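Local coordinates for protein DraIII (Deinococcus radiophilus, PDB 4L0K) that probably cleaves double-stranded DNA at a specific recognition sequence, acting as a type II restriction endonuclease with a ββα-metal nuclease core, at residues R54-T59 against I116-K121; H183-P186 against E192-G195. One frame throughout, in Å; residues are numbered along the deposited sequence.

In the fold
Interaction 1 comes first along the chain and closes before interaction 2 opens; their centres lie about 12 Å apart. Interaction 1 sets the end of helix 46-57 against helix 112-126 close to the centre of the chain. Interaction 2 lies about 9 Å from that centre, where the antiparallel strands 179-183 and 194-198 run into their connecting loop. Helix 112-126 joins the two: Val118 CG1 packs on Val194 CG2 at 4.1 Å, and Lys121 NZ probably donates to Val194 O at 3.1 Å. The helix-helix packing of interaction 1 thus backs the hairpin, which is consistent with a His-Me finger nuclease centre resting on a helical scaffold.

Interaction 1: R54-T59 against I116-K121; sequences RDATMT and IDVARK
A close helix-helix packing brings Ala56, near the C-terminal end of helix 46-57, against Val118 and Ala119 in the middle of helix 112-126. The approach is tight because small residues meet: the CA atoms of Ala56 and Ala119 are 5.0 Å apart. The Ala56 methyl points at the other helix and settles over its backbone, with CB 3.4 Å from Ala119 N. The same methyl meets the Ala119 methyl, CB to CB, at 3.6 Å. Val118 covers the neighbouring side with one branch. Its CG1 stands anti to the backbone N (chi1 162°), which carries this methyl to 3.7 Å from Ala56 CA. All three touching residues are buried, and the join between the segments is made by apolar packing.

Two salt bridges form within the helices, away from the apolar contact. Arg54 NH1 reaches Asp55 OD1 at 2.7 Å, approaching on the syn side, somewhat out of the carboxylate plane, while OD1 lies close to the guanidinium plane. On helix 112-126, Arg120 NH2 makes a salt bridge of 2.7 Å to Asp117 OD1, which lies in the plane of the guanidinium. The latter pair is on the side turned from Ala56, where Arg120 NH1 also bonds Gln23 and Tyr142 and the group makes a cation-pi contact with Phe146 of helix 137-147.

Just past the contact, Met58 is the first residue to leave helical geometry, and Arg54 O accepts from both Thr57 N and Met58 N. Both helices are tied to the hairpin: Asp55 OD2 bonds Thr181 of strand 179-183, Ala56 O accepts from His189 in the loop between the hairpin strands, and Lys121 NZ reaches Ala191 O ahead of strand 194-198.

Interaction 2: H183-P186 against E192-G195; sequences HKTP and ENVG
Asn193 grips the backbone of Thr185 with both ends of its side-chain amide, and this is the tight half of the contact. Thr185 N donates to Asn193 OD1 at 2.8 Å, on a lone pair in the carbonyl plane. In return, Asn193 ND2 gives a hydrogen to Thr185 O at 2.7 Å (158° at the hydrogen), with Thr185 O close to the amide plane of Asn193. Asn193 CG stands anti to the backbone N (chi1 -164°), which swings the amide across the gap to Thr185. The amide is held from a second quarter too, since ND2 also donates to Leu188 O. One step back, Lys184 N meets Asn193 O at 2.9 Å, an almost straight bond of 176°. An alanine here takes away both amide bonds, and the turn at Thr185, still kept near this strand by the Lys184 N bond, would probably be less firmly fixed.

Where His183 pairs with Val194, an antiparallel non-hydrogen-bonded pair, the two side chains lie alongside each other on one face of the hairpin. Val194 CG1 approaches the ring obliquely, 3.7 Å from His183 CD2. The ring's NE2 bonds His189 ND1.

The other side is looser and wetter. The Lys184 chain runs extended past Asn193 O until NZ donates to Glu192 O at 3.0 Å. NZ also makes a long salt bridge, 4.0 Å, to OE2 of the exposed Glu192, and a water accepts from NZ and donates to Val194 O.

Strands 179-183 and 194-198 followed by helix 199-205 are consistent with the ββα-metal fold of the His-Me finger nucleases. The histidine ending the first strand and the asparagine fastening the loop are probably the counterparts of the first two HNH signature residues.

Interaction 1: R54-T59 against I116-K121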
loop_
_atom_site.group_PDB
_atom_site.type_symbol
_atom_site.label_atom_id
_atom_site.label_comp_id
_atom_site.label_asym_id
_atom_site.label_seq_id
_atom_site.Cartn_x
_atom_site.Cartn_y
_atom_site.Cartn_z
ATOM N N ARG A 54 17.746 -3.022 -11.732
ATOM C CA ARG A 54 16.517 -2.207 -11.845
ATOM C C ARG A 54 16.159 -1.420 -10.573
ATOM O O ARG A 54 15.915 -0.216 -10.634
ATOM C CB ARG A 54 15.336 -3.080 -12.280
ATOM C CG ARG A 54 13.985 -2.365 -12.350
ATOM C CD ARG A 54 13.064 -2.796 -11.199
ATOM N NE ARG A 54 12.310 -4.000 -11.527
ATOM C CZ ARG A 54 11.817 -4.867 -10.640
ATOM N NH1 ARG A 54 11.995 -4.709 -9.326
ATOM N NH2 ARG A 54 11.147 -5.918 -11.085
ATOM N N ASP A 55 16.123 -2.097 -9.426
ATOM C CA ASP A 55 15.793 -1.426 -8.166
ATOM C C ASP A 55 16.844 -0.394 -7.793
ATOM O O ASP A 55 16.523 0.620 -7.201
ATOM C CB ASP A 55 15.624 -2.425 -7.009
ATOM C CG ASP A 55 14.383 -3.263 -7.146
ATOM O OD1 ASP A 55 13.605 -2.993 -8.086
ATOM O OD2 ASP A 55 14.167 -4.166 -6.301
ATOM N N ALA A 56 18.099 -0.649 -8.149
ATOM C CA ALA A 56 19.164 0.303 -7.844
ATOM C C ALA A 56 19.115 1.547 -8.725
ATOM O O ALA A 56 19.424 2.651 -8.266
ATOM C CB ALA A 56 20.512 -0.355 -7.958
ATOM N N THR A 57 18.691 1.354 -9.975
ATOM C CA THR A 57 18.921 2.304 -11.075
ATOM C C THR A 57 17.652 3.010 -11.587
ATOM O O THR A 57 17.704 4.138 -12.073
ATOM C CB THR A 57 19.618 1.556 -12.250
ATOM O OG1 THR A 57 20.996 1.336 -11.919
ATOM C CG2 THR A 57 19.548 2.332 -13.537
ATOM N N MET A 58 16.508 2.355 -11.445
ATOM C CA MET A 58 15.296 2.791 -12.130
ATOM C C MET A 58 14.173 3.287 -11.215
ATOM O O MET A 58 14.164 3.050 -10.005
ATOM C CB MET A 58 14.784 1.668 -13.043
ATOM C CG MET A 58 15.862 1.102 -13.970
ATOM S SD MET A 58 16.275 2.285 -15.278
ATOM C CE MET A 58 14.601 2.606 -15.867
ATOM N N THR A 59 13.220 3.973 -11.830
ATOM C CA THR A 59 12.108 4.589 -11.129
ATOM C C THR A 59 11.002 3.578 -10.857
ATOM O O THR A 59 10.386 3.604 -9.798
ATOM C CB THR A 59 11.545 5.755 -11.961
ATOM O OG1 THR A 59 12.548 6.770 -12.093
ATOM C CG2 THR A 59 10.305 6.348 -11.307
ATOM N N ILE A 116 24.642 3.246 -8.162
ATOM C CA ILE A 116 25.625 2.159 -8.226
ATOM C C ILE A 116 25.955 1.599 -6.827
ATOM O O ILE A 116 26.023 0.378 -6.641
ATOM C CB ILE A 116 26.928 2.560 -8.999
ATOM C CG1 ILE A 116 26.598 3.215 -10.346
ATOM C CG2 ILE A 116 27.848 1.357 -9.182
ATOM C CD1 ILE A 116 25.690 2.409 -11.223
ATOM N N ASP A 117 26.147 2.487 -5.853
ATOM C CA ASP A 117 26.334 2.099 -4.443
ATOM C C ASP A 117 25.245 1.140 -3.934
ATOM O O ASP A 117 25.552 0.074 -3.386
ATOM C CB ASP A 117 26.367 3.332 -3.531
ATOM C CG ASP A 117 27.642 4.128 -3.668
ATOM O OD1 ASP A 117 28.630 3.573 -4.199
ATOM O OD2 ASP A 117 27.664 5.304 -3.237
ATOM N N VAL A 118 23.986 1.542 -4.125
ATOM C CA VAL A 118 22.817 0.726 -3.804
ATOM C C VAL A 118 22.885 -0.652 -4.475
ATOM O O VAL A 118 22.687 -1.679 -3.804
ATOM C CB VAL A 118 21.499 1.456 -4.194
ATOM C CG1 VAL A 118 20.321 0.475 -4.296
ATOM C CG2 VAL A 118 21.200 2.613 -3.207
ATOM N N ALA A 119 23.168 -0.678 -5.786
ATOM C CA ALA A 119 23.400 -1.955 -6.475
ATOM C C ALA A 119 24.454 -2.829 -5.754
ATOM O O ALA A 119 24.274 -4.055 -5.584
ATOM C CB ALA A 119 23.798 -1.721 -7.930
ATOM N N ARG A 120 25.544 -2.197 -5.320
ATOM C CA ARG A 120 26.608 -2.961 -4.658
ATOM C C ARG A 120 26.129 -3.545 -3.317
ATOM O O ARG A 120 26.395 -4.707 -2.987
ATOM C CB ARG A 120 27.853 -2.098 -4.452
ATOM C CG ARG A 120 28.985 -2.343 -5.445
ATOM C CD ARG A 120 30.217 -1.508 -5.075
ATOM N NE ARG A 120 29.908 -0.081 -5.080
ATOM C CZ ARG A 120 30.297 0.764 -6.030
ATOM N NH1 ARG A 120 31.028 0.330 -7.055
ATOM N NH2 ARG A 120 29.960 2.043 -5.956
ATOM N N LYS A 121 25.397 -2.728 -2.567
ATOM C CA LYS A 121 24.915 -3.113 -1.249
ATOM C C LYS A 121 23.990 -4.302 -1.358
ATOM O O LYS A 121 24.119 -5.272 -0.629
ATOM C CB LYS A 121 24.165 -1.953 -0.604
ATOM C CG LYS A 121 23.521 -2.318 0.721
ATOM C CD LYS A 121 24.557 -2.701 1.779
ATOM C CE LYS A 121 23.877 -3.047 3.092
ATOM N NZ LYS A 121 23.047 -1.914 3.606
#

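Interaction 2: H183-P186 against E192-G195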
loop_
_atom_site.group_PDB
_atom_site.type_symbol
_atom_site.label_atom_id
_atom_site.label_comp_id
_atom_site.label_asym_id
_atom_site.label_seq_id
_atom_site.Cartn_x
_atom_site.Cartn_y
_atom_site.Cartn_z
ATOM N N HIS A 183 13.855 0.789 1.946
ATOM C CA HIS A 183 14.526 1.997 2.392
ATOM C C HIS A 183 14.226 2.228 3.858
ATOM O O HIS A 183 13.087 2.507 4.231
ATOM C CB HIS A 183 14.060 3.188 1.556
ATOM C CG HIS A 183 14.436 3.068 0.117
ATOM N ND1 HIS A 183 13.737 2.278 -0.770
ATOM C CD2 HIS A 183 15.480 3.580 -0.575
ATOM C CE1 HIS A 183 14.314 2.333 -1.955
ATOM N NE2 HIS A 183 15.374 3.118 -1.865
ATOM N N LYS A 184 15.258 2.111 4.689
ATOM C CA LYS A 184 15.096 2.191 6.139
ATOM C C LYS A 184 14.537 3.542 6.560
ATOM O O LYS A 184 13.760 3.635 7.505
ATOM C CB LYS A 184 16.426 1.942 6.854
ATOM C CG LYS A 184 16.986 0.555 6.683
ATOM C CD LYS A 184 18.428 0.497 7.216
ATOM C CE LYS A 184 19.223 -0.598 6.511
ATOM N NZ LYS A 184 20.636 -0.633 6.996
ATOM N N THR A 185 14.970 4.590 5.870
ATOM C CA THR A 185 14.428 5.919 6.074
ATOM C C THR A 185 13.918 6.367 4.717
ATOM O O THR A 185 14.611 6.196 3.721
ATOM C CB THR A 185 15.501 6.892 6.602
ATOM O OG1 THR A 185 15.689 6.672 8.002
ATOM C CG2 THR A 185 15.084 8.346 6.380
ATOM N N PRO A 186 12.686 6.908 4.672
ATOM C CA PRO A 186 12.016 7.264 3.412
ATOM C C PRO A 186 12.873 8.167 2.525
ATOM O O PRO A 186 13.577 9.032 3.043
ATOM C CB PRO A 186 10.787 8.053 3.875
ATOM C CG PRO A 186 10.560 7.641 5.283
ATOM C CD PRO A 186 11.885 7.273 5.857
ATOM N N GLU A 192 23.769 2.623 2.630
ATOM C CA GLU A 192 23.558 2.426 4.050
ATOM C C GLU A 192 22.077 2.235 4.327
ATOM O O GLU A 192 21.694 1.454 5.190
ATOM C CB GLU A 192 24.101 3.624 4.845
ATOM C CG GLU A 192 24.070 3.451 6.370
ATOM C CD GLU A 192 22.694 3.706 6.977
ATOM O OE1 GLU A 192 22.037 4.693 6.572
ATOM O OE2 GLU A 192 22.260 2.914 7.846
ATOM N N ASN A 193 21.259 2.948 3.569
ATOM C CA ASN A 193 19.833 3.008 3.820
ATOM C C ASN A 193 19.035 1.855 3.215
ATOM O O ASN A 193 17.844 1.728 3.496
ATOM C CB ASN A 193 19.277 4.343 3.313
ATOM C CG ASN A 193 17.894 4.646 3.864
ATOM O OD1 ASN A 193 17.650 4.509 5.062
ATOM N ND2 ASN A 193 16.972 5.031 2.980
ATOM N N VAL A 194 19.656 1.013 2.386
ATOM C CA VAL A 194 18.850 0.012 1.671
ATOM C C VAL A 194 19.024 -1.420 2.135
ATOM O O VAL A 194 20.047 -1.775 2.722
ATOM C CB VAL A 194 19.018 0.065 0.133
ATOM C CG1 VAL A 194 18.448 1.369 -0.404
ATOM C CG2 VAL A 194 20.497 -0.140 -0.268
ATOM N N GLY A 195 18.009 -2.235 1.862
ATOM C CA GLY A 195 18.116 -3.659 2.120
ATOM C C GLY A 195 16.983 -4.423 1.476
ATOM O O GLY A 195 16.391 -3.944 0.531
HETATM O O HOH W 1 20.969 -3.153 5.364
#